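Local coordinates for sarcosine oxidase (Pyrococcus horikoshii, PDB 1Y56), which forms the beta subunit of an FAD-, FMN- and ATP-containing L-proline dehydrogenase complex and probably oxidises L-proline at its FAD, at residues 57-66 and 357-365. Numbering follows the deposited sequence.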
loop_
_atom_site.group_PDB
_atom_site.type_symbol
_atom_site.label_atom_id
_atom_site.label_comp_id
_atom_site.label_asym_id
_atom_site.label_seq_id
_atom_site.Cartn_x
_atom_site.Cartn_y
_atom_site.Cartn_z
ATOM N N ASP B 57 29.938 56.316 -15.591
ATOM C CA ASP B 57 30.252 57.136 -14.444
ATOM C C ASP B 57 31.673 56.825 -14.036
ATOM O O ASP B 57 32.203 55.756 -14.330
ATOM C CB ASP B 57 29.298 56.825 -13.306
ATOM C CG ASP B 57 29.269 55.354 -12.973
ATOM O OD1 ASP B 57 29.989 54.971 -12.008
ATOM O OD2 ASP B 57 28.559 54.591 -13.690
ATOM N N GLU B 58 32.285 57.773 -13.354
ATOM C CA GLU B 58 33.701 57.711 -13.088
ATOM C C GLU B 58 34.096 56.464 -12.312
ATOM O O GLU B 58 34.968 55.732 -12.748
ATOM C CB GLU B 58 34.131 58.982 -12.376
ATOM C CG GLU B 58 35.404 58.863 -11.598
ATOM C CD GLU B 58 35.851 60.193 -11.074
ATOM O OE1 GLU B 58 35.076 61.166 -11.229
ATOM O OE2 GLU B 58 36.980 60.270 -10.535
ATOM N N ALA B 59 33.442 56.212 -11.183
ATOM C CA ALA B 59 33.853 55.133 -10.294
ATOM C C ALA B 59 33.902 53.789 -11.013
ATOM O O ALA B 59 34.927 53.102 -10.986
ATOM C CB ALA B 59 32.943 55.061 -9.060
ATOM N N ASN B 60 32.802 53.432 -11.672
ATOM C CA ASN B 60 32.705 52.153 -12.376
ATOM C C ASN B 60 33.760 52.013 -13.470
ATOM O O ASN B 60 34.297 50.929 -13.694
ATOM C CB ASN B 60 31.310 51.963 -12.983
ATOM C CG ASN B 60 30.251 51.615 -11.951
ATOM O OD1 ASN B 60 30.442 50.754 -11.096
ATOM N ND2 ASN B 60 29.113 52.280 -12.044
ATOM N N VAL B 61 34.044 53.118 -14.146
ATOM C CA VAL B 61 35.013 53.124 -15.226
ATOM C C VAL B 61 36.421 52.922 -14.677
ATOM O O VAL B 61 37.212 52.164 -15.262
ATOM C CB VAL B 61 34.907 54.406 -16.066
ATOM C CG1 VAL B 61 36.161 54.631 -16.899
ATOM C CG2 VAL B 61 33.661 54.354 -16.951
ATOM N N ARG B 62 36.728 53.571 -13.553
ATOM C CA ARG B 62 38.037 53.411 -12.915
ATOM C C ARG B 62 38.198 51.995 -12.370
ATOM O O ARG B 62 39.225 51.354 -12.591
ATOM C CB ARG B 62 38.274 54.440 -11.801
ATOM C CG ARG B 62 37.793 55.855 -12.092
ATOM C CD ARG B 62 38.847 56.898 -11.776
ATOM N NE ARG B 62 39.638 56.571 -10.594
ATOM C CZ ARG B 62 39.492 57.148 -9.405
ATOM N NH1 ARG B 62 38.575 58.093 -9.222
ATOM N NH2 ARG B 62 40.259 56.770 -8.389
ATOM N N VAL B 63 37.175 51.511 -11.671
ATOM C CA VAL B 63 37.172 50.156 -11.141
ATOM C C VAL B 63 37.364 49.098 -12.250
ATOM O O VAL B 63 38.165 48.177 -12.107
ATOM C CB VAL B 63 35.890 49.887 -10.332
ATOM C CG1 VAL B 63 35.787 48.427 -9.926
ATOM C CG2 VAL B 63 35.847 50.775 -9.108
ATOM N N MET B 64 36.641 49.244 -13.355
ATOM C CA MET B 64 36.763 48.301 -14.460
ATOM C C MET B 64 38.084 48.406 -15.233
ATOM O O MET B 64 38.626 47.388 -15.688
ATOM C CB MET B 64 35.555 48.388 -15.397
ATOM C CG MET B 64 34.326 47.680 -14.833
ATOM S SD MET B 64 34.697 46.093 -14.011
ATOM C CE MET B 64 35.341 45.145 -15.401
ATOM N N LYS B 65 38.600 49.629 -15.374
ATOM C CA LYS B 65 39.933 49.826 -15.923
ATOM C C LYS B 65 40.914 49.030 -15.070
ATOM O O LYS B 65 41.700 48.228 -15.578
ATOM C CB LYS B 65 40.324 51.305 -15.922
ATOM C CG LYS B 65 41.568 51.601 -16.757
ATOM C CD LYS B 65 42.513 52.616 -16.101
ATOM C CE LYS B 65 43.227 53.497 -17.152
ATOM N NZ LYS B 65 43.936 52.784 -18.268
ATOM N N ARG B 66 40.850 49.234 -13.764
ATOM C CA ARG B 66 41.712 48.496 -12.882
ATOM C C ARG B 66 41.442 47.002 -13.021
ATOM O O ARG B 66 42.368 46.205 -13.178
ATOM C CB ARG B 66 41.505 48.953 -11.446
ATOM C CG ARG B 66 42.342 48.204 -10.453
ATOM C CD ARG B 66 43.776 48.400 -10.759
ATOM N NE ARG B 66 44.585 47.587 -9.875
ATOM C CZ ARG B 66 45.742 47.040 -10.221
ATOM N NH1 ARG B 66 46.225 47.217 -11.447
ATOM N NH2 ARG B 66 46.404 46.312 -9.342
ATOM N N THR B 357 40.848 52.470 0.445
ATOM C CA THR B 357 41.202 51.888 -0.855
ATOM C C THR B 357 41.668 52.913 -1.874
ATOM O O THR B 357 41.190 54.054 -1.897
ATOM C CB THR B 357 40.012 51.124 -1.513
ATOM O OG1 THR B 357 38.989 52.051 -1.913
ATOM C CG2 THR B 357 39.418 50.096 -0.565
ATOM N N LYS B 358 42.579 52.474 -2.740
ATOM C CA LYS B 358 43.035 53.266 -3.882
ATOM C C LYS B 358 41.828 53.730 -4.732
ATOM O O LYS B 358 41.596 54.937 -4.871
ATOM C CB LYS B 358 44.058 52.453 -4.696
ATOM C CG LYS B 358 45.223 53.252 -5.289
ATOM C CD LYS B 358 44.992 53.597 -6.776
ATOM C CE LYS B 358 46.305 53.961 -7.513
ATOM N NZ LYS B 358 47.354 52.887 -7.385
ATOM N N LEU B 359 41.047 52.763 -5.244
ATOM C CA LEU B 359 39.827 53.019 -6.033
ATOM C C LEU B 359 38.703 53.708 -5.229
ATOM O O LEU B 359 38.718 53.693 -3.997
ATOM C CB LEU B 359 39.289 51.707 -6.621
ATOM C CG LEU B 359 39.806 50.875 -7.816
ATOM C CD1 LEU B 359 39.972 51.681 -9.131
ATOM C CD2 LEU B 359 41.073 50.101 -7.457
ATOM N N PRO B 360 37.720 54.309 -5.932
ATOM C CA PRO B 360 36.574 54.997 -5.329
ATOM C C PRO B 360 35.470 54.056 -4.809
ATOM O O PRO B 360 34.344 54.077 -5.315
ATOM C CB PRO B 360 36.040 55.836 -6.492
ATOM C CG PRO B 360 36.344 55.036 -7.672
ATOM C CD PRO B 360 37.665 54.382 -7.405
ATOM N N VAL B 361 35.793 53.262 -3.788
ATOM C CA VAL B 361 34.868 52.279 -3.219
ATOM C C VAL B 361 33.605 52.914 -2.641
ATOM O O VAL B 361 32.568 52.254 -2.563
ATOM C CB VAL B 361 35.576 51.364 -2.159
ATOM C CG1 VAL B 361 35.848 52.109 -0.872
ATOM C CG2 VAL B 361 34.775 50.106 -1.878
ATOM N N GLU B 362 33.673 54.191 -2.270
ATOM C CA GLU B 362 32.531 54.855 -1.622
ATOM C C GLU B 362 31.293 55.031 -2.520
ATOM O O GLU B 362 30.188 55.226 -2.021
ATOM C CB GLU B 362 32.936 56.165 -0.911
ATOM C CG GLU B 362 33.538 57.258 -1.802
ATOM C CD GLU B 362 34.981 56.960 -2.250
ATOM O OE1 GLU B 362 35.408 57.568 -3.265
ATOM O OE2 GLU B 362 35.680 56.127 -1.604
ATOM N N TRP B 363 31.474 54.922 -3.832
ATOM C CA TRP B 363 30.345 54.909 -4.779
ATOM C C TRP B 363 29.368 53.783 -4.449
ATOM O O TRP B 363 28.158 53.924 -4.637
ATOM C CB TRP B 363 30.864 54.747 -6.207
ATOM C CG TRP B 363 29.831 54.888 -7.285
ATOM C CD1 TRP B 363 29.284 53.880 -8.032
ATOM C CD2 TRP B 363 29.238 56.106 -7.768
ATOM N NE1 TRP B 363 28.385 54.392 -8.943
ATOM C CE2 TRP B 363 28.335 55.753 -8.801
ATOM C CE3 TRP B 363 29.375 57.458 -7.427
ATOM C CZ2 TRP B 363 27.572 56.704 -9.487
ATOM C CZ3 TRP B 363 28.617 58.401 -8.113
ATOM C CH2 TRP B 363 27.725 58.018 -9.126
ATOM N N TYR B 364 29.917 52.675 -3.941
ATOM C CA TYR B 364 29.166 51.457 -3.624
ATOM C C TYR B 364 28.786 51.396 -2.145
ATOM O O TYR B 364 28.636 50.311 -1.578
ATOM C CB TYR B 364 29.971 50.208 -4.028
ATOM C CG TYR B 364 30.588 50.318 -5.407
ATOM C CD1 TYR B 364 31.965 50.492 -5.574
ATOM C CD2 TYR B 364 29.788 50.285 -6.548
ATOM C CE1 TYR B 364 32.525 50.608 -6.851
ATOM C CE2 TYR B 364 30.337 50.406 -7.825
ATOM C CZ TYR B 364 31.698 50.565 -7.970
ATOM O OH TYR B 364 32.214 50.686 -9.241
ATOM N N ASP B 365 28.624 52.571 -1.536
ATOM C CA ASP B 365 28.285 52.700 -0.121
ATOM C C ASP B 365 27.007 51.936 0.238
ATOM O O ASP B 365 25.926 52.226 -0.291
ATOM C CB ASP B 365 28.149 54.179 0.256
ATOM C CG ASP B 365 28.055 54.411 1.763
ATOM O OD1 ASP B 365 27.937 55.586 2.153
ATOM O OD2 ASP B 365 28.098 53.451 2.565
#
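Y364 and N60 form the polar centre of this contact, in which the first turns of a helix receive an irregular segment from near the far end of the chain. The tyrosine OH donates to N60 OD1 at 2.6 Å, rising 43° out of the carbonyl plane, while OD1 itself lies at the edge of the phenol ring. The amide is also held from its nitrogen side: N60 ND2 donates to the syn lone pair of D57 OD2 at 2.9 Å and bonds N315 as well. D57, the N-cap, takes the backbone NH of N60 on OD1, and D57 OD1 also comes within 3.5 Å of W363 NE1. A leucine in place of N60 would probably leave the hydroxyl of the buried Y364 without its acceptor and D57 OD2 without the amide donor.

Apolar packing adjoins this network. A59 CB makes an off-centre CH-pi contact with the five-membered ring of W363, 4.0 Å from its centroid, and meets P360 CG at 3.7 Å. V63 turns CG2, anti to its carbonyl carbon, to the edge of the Y364 ring. L359 spreads its methyls along the helix, CD2 lying 3.8 Å from R66 CG. P360 CD lies over one face of the R62 guanidinium, toward its rim; R62 NH1 forms a salt bridge with E58 OE2, its hydrogen bond weak.

The loop follows helix 337-354, whose M347 touches V63 and L359; Y364 is backbone-bonded to I318, so the loop ties helix 58-78 to that helix and to strand 317-318, V63 lying about 11 Å from the bound FAD by its side chain.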